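Aerobactin synthase IucA (Klebsiella pneumoniae subsp. pneumoniae, PDB 5JM8) binds ATP and magnesium as an NIS synthetase and probably uses them to build the siderophore aerobactin by ATP-dependent ligation. Local coordinates at residues N362-L367 and Q429-Q434; H407-P412 and V441-R446. One frame throughout, in Å; residues are numbered along the deposited sequence.

Interaction 1: N362-L367 and Q429-Q434; sequences NVLVSL and QNILVQ. With MG (magnesium ion), chain J; ATP (adenosine-5'-triphosphate), chain I.
Strand 360-363 ends beside strand 431-435 in an antiparallel pairing: Asn362 and Val433 form the hydrogen-bonded pair, with Val433 N to Asn362 O at 2.8 Å, and Val363 and Leu432 form the non-hydrogen-bonded one. A further bond, Leu364 N to Ile431 O, 3.0 Å, runs nearly along the C=O axis, just where the chain turns into helix 364-368. On one face the CD2 branch of Leu432 lies alongside Val363, 3.7 Å from its CB, and helix 138-142 covers them; on the face of Asn362 and Val433 the side chain of Leu364 crosses that of Val433 obliquely, CD1 against CG2. Val363 CG2, anti to its backbone N, rests on Gln429 O. Past the strand pair, Val365 CG2 touches the adenine at N7, 3.4 Å away. Gln429 bends at chi2 (-99°), so that OE1 binds magnesium at 2.3 Å, while NE2 is hydrogen-bonded to Thr263 and makes a weak bond to ATP O2G. Asn430 OD1 binds the same ion at 2.0 Å, as does ATP O3A at 2.5 Å. The two neutral amides add no charge of their own, so the negative charge around the ion would come from the triphosphate and Asp447.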
# COMPACT_ATOMS: atom_id res chain seq x y z
N ASN A 362 -7.88 18.31 -0.85
CA ASN A 362 -6.92 19.35 -1.21
C ASN A 362 -7.34 20.73 -0.70
O ASN A 362 -8.52 21.07 -0.72
CB ASN A 362 -6.73 19.43 -2.73
CG ASN A 362 -6.39 18.09 -3.36
OD1 ASN A 362 -6.68 17.86 -4.53
ND2 ASN A 362 -5.75 17.21 -2.59
N VAL A 363 -6.36 21.53 -0.28
CA VAL A 363 -6.63 22.91 0.06
C VAL A 363 -6.96 23.66 -1.24
O VAL A 363 -6.27 23.50 -2.25
CB VAL A 363 -5.45 23.58 0.79
CG1 VAL A 363 -4.22 23.64 -0.11
CG2 VAL A 363 -5.84 24.96 1.29
N LEU A 364 -8.01 24.46 -1.21
CA LEU A 364 -8.56 25.08 -2.41
C LEU A 364 -7.55 25.99 -3.11
O LEU A 364 -7.50 26.04 -4.34
CB LEU A 364 -9.82 25.86 -2.06
CG LEU A 364 -10.55 26.60 -3.19
CD1 LEU A 364 -11.04 25.62 -4.24
CD2 LEU A 364 -11.71 27.42 -2.63
N VAL A 365 -6.75 26.70 -2.33
CA VAL A 365 -5.86 27.73 -2.85
C VAL A 365 -4.82 27.18 -3.83
O VAL A 365 -4.37 27.88 -4.73
CB VAL A 365 -5.14 28.48 -1.71
CG1 VAL A 365 -4.20 27.54 -0.96
CG2 VAL A 365 -4.37 29.67 -2.25
N SER A 366 -4.44 25.92 -3.64
CA SER A 366 -3.45 25.29 -4.50
C SER A 366 -4.06 24.92 -5.85
O SER A 366 -3.37 24.86 -6.86
CB SER A 366 -2.87 24.05 -3.82
OG SER A 366 -2.25 24.39 -2.60
N LEU A 367 -5.37 24.68 -5.86
CA LEU A 367 -6.06 24.24 -7.06
C LEU A 367 -6.32 25.42 -7.99
O LEU A 367 -6.09 25.35 -9.19
CB LEU A 367 -7.38 23.56 -6.70
CG LEU A 367 -7.28 22.31 -5.83
CD1 LEU A 367 -8.66 21.87 -5.37
CD2 LEU A 367 -6.59 21.18 -6.58
N GLN A 429 -7.53 29.14 1.80
CA GLN A 429 -6.52 28.32 2.46
C GLN A 429 -7.09 27.58 3.67
O GLN A 429 -6.48 26.63 4.16
CB GLN A 429 -5.34 29.20 2.87
CG GLN A 429 -4.14 28.44 3.43
CD GLN A 429 -4.07 28.43 4.94
OE1 GLN A 429 -4.84 29.12 5.62
NE2 GLN A 429 -3.15 27.65 5.48
N ASN A 430 -8.25 28.01 4.16
CA ASN A 430 -8.93 27.33 5.26
C ASN A 430 -9.93 26.30 4.75
O ASN A 430 -10.50 25.55 5.53
CB ASN A 430 -9.65 28.34 6.15
CG ASN A 430 -8.70 29.22 6.92
OD1 ASN A 430 -7.50 28.94 7.00
ND2 ASN A 430 -9.22 30.29 7.50
N ILE A 431 -10.14 26.29 3.44
CA ILE A 431 -11.07 25.36 2.81
C ILE A 431 -10.36 24.14 2.24
O ILE A 431 -9.60 24.26 1.27
CB ILE A 431 -11.86 26.05 1.68
CG1 ILE A 431 -12.82 27.08 2.27
CG2 ILE A 431 -12.65 25.03 0.87
CD1 ILE A 431 -13.37 28.07 1.26
N LEU A 432 -10.61 22.98 2.84
CA LEU A 432 -10.16 21.72 2.28
C LEU A 432 -11.33 21.07 1.54
O LEU A 432 -12.36 20.76 2.14
CB LEU A 432 -9.62 20.79 3.37
CG LEU A 432 -8.53 21.39 4.26
CD1 LEU A 432 -8.17 20.45 5.40
CD2 LEU A 432 -7.29 21.73 3.44
N VAL A 433 -11.16 20.88 0.24
CA VAL A 433 -12.21 20.30 -0.59
C VAL A 433 -12.03 18.79 -0.67
O VAL A 433 -11.12 18.30 -1.34
CB VAL A 433 -12.20 20.90 -2.01
CG1 VAL A 433 -13.28 20.27 -2.88
CG2 VAL A 433 -12.41 22.41 -1.94
N GLN A 434 -12.89 18.07 0.04
CA GLN A 434 -12.86 16.62 0.02
C GLN A 434 -13.44 16.13 -1.30
O GLN A 434 -14.65 16.22 -1.52
CB GLN A 434 -13.65 16.05 1.19
CG GLN A 434 -13.55 14.54 1.34
CD GLN A 434 -14.52 13.98 2.36
OE1 GLN A 434 -15.54 14.60 2.67
NE2 GLN A 434 -14.21 12.80 2.89
MG MG J . -5.76 29.61 7.66
PG ATP I . -3.41 27.56 9.60
O1G ATP I . -2.32 26.53 9.72
O2G ATP I . -4.41 27.25 8.51
O3G ATP I . -4.06 27.92 10.91
PB ATP I . -2.83 30.40 9.58
O1B ATP I . -1.49 31.08 9.47
O2B ATP I . -3.57 30.43 10.90
O3B ATP I . -2.67 28.88 9.04
PA ATP I . -4.04 32.56 8.13
O1A ATP I . -3.77 33.34 9.39
O2A ATP I . -5.38 32.68 7.45
O3A ATP I . -3.79 31.00 8.42
O5' ATP I . -2.91 32.88 7.02
C5' ATP I . -3.00 32.21 5.77
C4' ATP I . -1.63 31.99 5.15
O4' ATP I . -1.82 31.37 3.88
C3' ATP I . -0.85 33.27 4.92
O3' ATP I . 0.47 33.13 5.46
C2' ATP I . -0.82 33.47 3.42
O2' ATP I . 0.47 33.89 2.97
C1' ATP I . -1.17 32.11 2.84
N9 ATP I . -2.07 32.23 1.68
C8 ATP I . -1.78 31.77 0.45
N7 ATP I . -2.80 32.02 -0.41
C5 ATP I . -3.77 32.64 0.28
C6 ATP I . -5.11 33.17 -0.03
N6 ATP I . -5.60 33.07 -1.28
N1 ATP I . -5.80 33.75 0.98
C2 ATP I . -5.31 33.85 2.23
N3 ATP I . -4.09 33.39 2.57
C4 ATP I . -3.29 32.78 1.66

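Interaction 2: H407-P412 and V441-R446. With ATP (adenosine-5'-triphosphate), chain I.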
# COMPACT_ATOMS: atom_id res chain seq x y z
N HIS A 407 -22.79 23.27 -2.99
CA HIS A 407 -23.54 22.39 -2.09
C HIS A 407 -22.70 21.85 -0.95
O HIS A 407 -23.19 21.70 0.17
CB HIS A 407 -24.14 21.22 -2.87
CG HIS A 407 -25.30 21.59 -3.74
ND1 HIS A 407 -25.29 21.44 -5.11
CD2 HIS A 407 -26.53 22.08 -3.43
CE1 HIS A 407 -26.44 21.84 -5.61
NE2 HIS A 407 -27.21 22.23 -4.61
N GLN A 408 -21.43 21.55 -1.23
CA GLN A 408 -20.56 20.93 -0.24
C GLN A 408 -19.80 21.93 0.63
O GLN A 408 -19.53 21.66 1.80
CB GLN A 408 -19.54 20.01 -0.93
CG GLN A 408 -20.16 18.81 -1.63
CD GLN A 408 -20.90 17.90 -0.68
OE1 GLN A 408 -20.75 18.00 0.54
NE2 GLN A 408 -21.71 17.01 -1.23
N VAL A 409 -19.45 23.08 0.05
CA VAL A 409 -18.66 24.07 0.77
C VAL A 409 -19.50 25.24 1.27
O VAL A 409 -19.54 25.51 2.47
CB VAL A 409 -17.52 24.63 -0.11
CG1 VAL A 409 -16.69 25.66 0.65
CG2 VAL A 409 -16.63 23.49 -0.60
N LEU A 410 -20.17 25.93 0.36
CA LEU A 410 -20.89 27.15 0.72
C LEU A 410 -22.10 26.87 1.60
O LEU A 410 -22.38 27.62 2.54
CB LEU A 410 -21.33 27.90 -0.54
CG LEU A 410 -20.21 28.36 -1.48
CD1 LEU A 410 -20.81 29.12 -2.65
CD2 LEU A 410 -19.19 29.22 -0.75
N LYS A 411 -22.81 25.77 1.33
CA LYS A 411 -24.05 25.48 2.04
C LYS A 411 -23.84 25.32 3.55
O LYS A 411 -24.49 26.00 4.34
CB LYS A 411 -24.72 24.23 1.46
CG LYS A 411 -26.15 24.02 1.95
CD LYS A 411 -26.81 22.87 1.22
N PRO A 412 -22.92 24.43 3.97
CA PRO A 412 -22.73 24.29 5.42
C PRO A 412 -22.25 25.56 6.10
O PRO A 412 -22.59 25.79 7.26
CB PRO A 412 -21.68 23.18 5.53
CG PRO A 412 -21.03 23.10 4.19
CD PRO A 412 -22.09 23.47 3.21
N VAL A 441 -17.13 16.15 -2.70
CA VAL A 441 -18.13 15.34 -2.00
C VAL A 441 -18.19 15.69 -0.52
O VAL A 441 -18.93 15.07 0.24
CB VAL A 441 -17.83 13.83 -2.15
CG1 VAL A 441 -17.92 13.41 -3.60
CG2 VAL A 441 -16.46 13.49 -1.59
N GLY A 442 -17.42 16.69 -0.11
CA GLY A 442 -17.42 17.12 1.28
C GLY A 442 -16.49 18.29 1.55
O GLY A 442 -15.73 18.71 0.67
N LEU A 443 -16.55 18.80 2.78
CA LEU A 443 -15.74 19.94 3.20
C LEU A 443 -15.07 19.66 4.54
O LEU A 443 -15.66 19.07 5.44
CB LEU A 443 -16.60 21.20 3.30
CG LEU A 443 -15.98 22.42 4.00
CD1 LEU A 443 -14.82 22.98 3.19
CD2 LEU A 443 -17.01 23.50 4.28
N ILE A 444 -13.82 20.10 4.66
CA ILE A 444 -13.14 20.12 5.94
C ILE A 444 -12.55 21.52 6.18
O ILE A 444 -11.68 21.97 5.44
CB ILE A 444 -12.02 19.06 6.03
CG1 ILE A 444 -12.60 17.67 5.75
CG2 ILE A 444 -11.37 19.10 7.41
CD1 ILE A 444 -11.56 16.56 5.69
N TYR A 445 -13.06 22.19 7.21
CA TYR A 445 -12.59 23.53 7.56
C TYR A 445 -11.43 23.47 8.53
O TYR A 445 -11.40 22.64 9.43
CB TYR A 445 -13.73 24.36 8.16
CG TYR A 445 -13.27 25.73 8.63
CD1 TYR A 445 -13.24 26.81 7.76
CD2 TYR A 445 -12.85 25.93 9.94
CE1 TYR A 445 -12.82 28.05 8.19
CE2 TYR A 445 -12.42 27.17 10.37
CZ TYR A 445 -12.41 28.22 9.49
OH TYR A 445 -11.98 29.46 9.92
N ARG A 446 -10.48 24.38 8.33
CA ARG A 446 -9.26 24.45 9.12
C ARG A 446 -9.03 25.88 9.61
O ARG A 446 -9.51 26.82 9.00
CB ARG A 446 -8.08 23.96 8.29
CG ARG A 446 -6.72 24.35 8.83
CD ARG A 446 -5.63 23.80 7.95
NE ARG A 446 -5.60 24.44 6.64
CZ ARG A 446 -4.99 23.91 5.58
NH1 ARG A 446 -4.38 22.74 5.68
NH2 ARG A 446 -5.00 24.55 4.42
PG ATP I . -3.41 27.56 9.60
O1G ATP I . -2.32 26.53 9.72
O2G ATP I . -4.41 27.25 8.51
O3G ATP I . -4.06 27.92 10.91
PB ATP I . -2.83 30.40 9.58
O1B ATP I . -1.49 31.08 9.47
O2B ATP I . -3.57 30.43 10.90
O3B ATP I . -2.67 28.88 9.04
PA ATP I . -4.04 32.56 8.13
O1A ATP I . -3.77 33.34 9.39
O2A ATP I . -5.38 32.68 7.45
O3A ATP I . -3.79 31.00 8.42
O5' ATP I . -2.91 32.88 7.02
C5' ATP I . -3.00 32.21 5.77
C4' ATP I . -1.63 31.99 5.15
O4' ATP I . -1.82 31.37 3.88
C3' ATP I . -0.85 33.27 4.92
O3' ATP I . 0.47 33.13 5.46
C2' ATP I . -0.82 33.47 3.42
O2' ATP I . 0.47 33.89 2.97
C1' ATP I . -1.17 32.11 2.84
N9 ATP I . -2.07 32.23 1.68
C8 ATP I . -1.78 31.77 0.45
N7 ATP I . -2.80 32.02 -0.41
C5 ATP I . -3.77 32.64 0.28
C6 ATP I . -5.11 33.17 -0.03
N6 ATP I . -5.60 33.07 -1.28
N1 ATP I . -5.80 33.75 0.98
C2 ATP I . -5.31 33.85 2.23
N3 ATP I . -4.09 33.39 2.57
C4 ATP I . -3.29 32.78 1.66
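Leu443, its CG anti to the backbone N (chi1 168°), is the side chain that meets the helix: its CB sits 3.3 Å from Gln408 O, and its two methyls part around Val409. CD1 meets Val409 CG1 at 4.1 Å, the two side chains crossing at about a right angle, while CD2 lies 3.7 Å from Val409 O and also reaches the ring of Pro412 at CG. Gln408 folds over the strand, bent at chi2 (-61°), and lays its carboxamide on the peptide between Val441 and Gly442, with CD 3.5 Å from Val441 C. That is van der Waals contact; the amide oxygen OE1 takes its hydrogen bond from Thr321. Gly442 has no side chain, and Gln408 OE1 comes to 3.5 Å from its CA. Val441 and Gly442 face Gln434 as a classic beta bulge at the start of the strand. The axes of helix segment 407-412 and strand 441-445 come within 6.9 Å, at 49° between their N-to-C directions. The helix has a wider pi-type turn at 407-410 and kinks at Pro412, whose nitrogen makes no bond to the preceding turn. Ile431 packs against both Val409 and Leu443, and Phe322 of strand 322-324 touches Leu443 and Pro412. At the far end of 441-446, Arg446 pairs with Glu142 in a salt bridge; its NE lies 3.6 Å from ATP O2G, close but not hydrogen-bonded.

The two contacts lie about 10 Å apart, centre to centre, in one mixed four-stranded sheet ordered 322-324, 440-445, 431-435, 360-363. Interaction 1 joins the last two strands; interaction 2 sets helix 394-420 against strand 440-445, the neighbour of 431-435. Their segments alternate along the chain: 362-367, 407-412, 429-434, 441-446. The consecutive strands 431-435 and 440-445 tie them together, Gln434 O to Val441 N at one end and Gln429 O to Arg446 NH2 at the other. That second end opens on the nucleotide, so residues of both contacts line the ATP pocket, while the helix packs on the sheet farther from the magnesium.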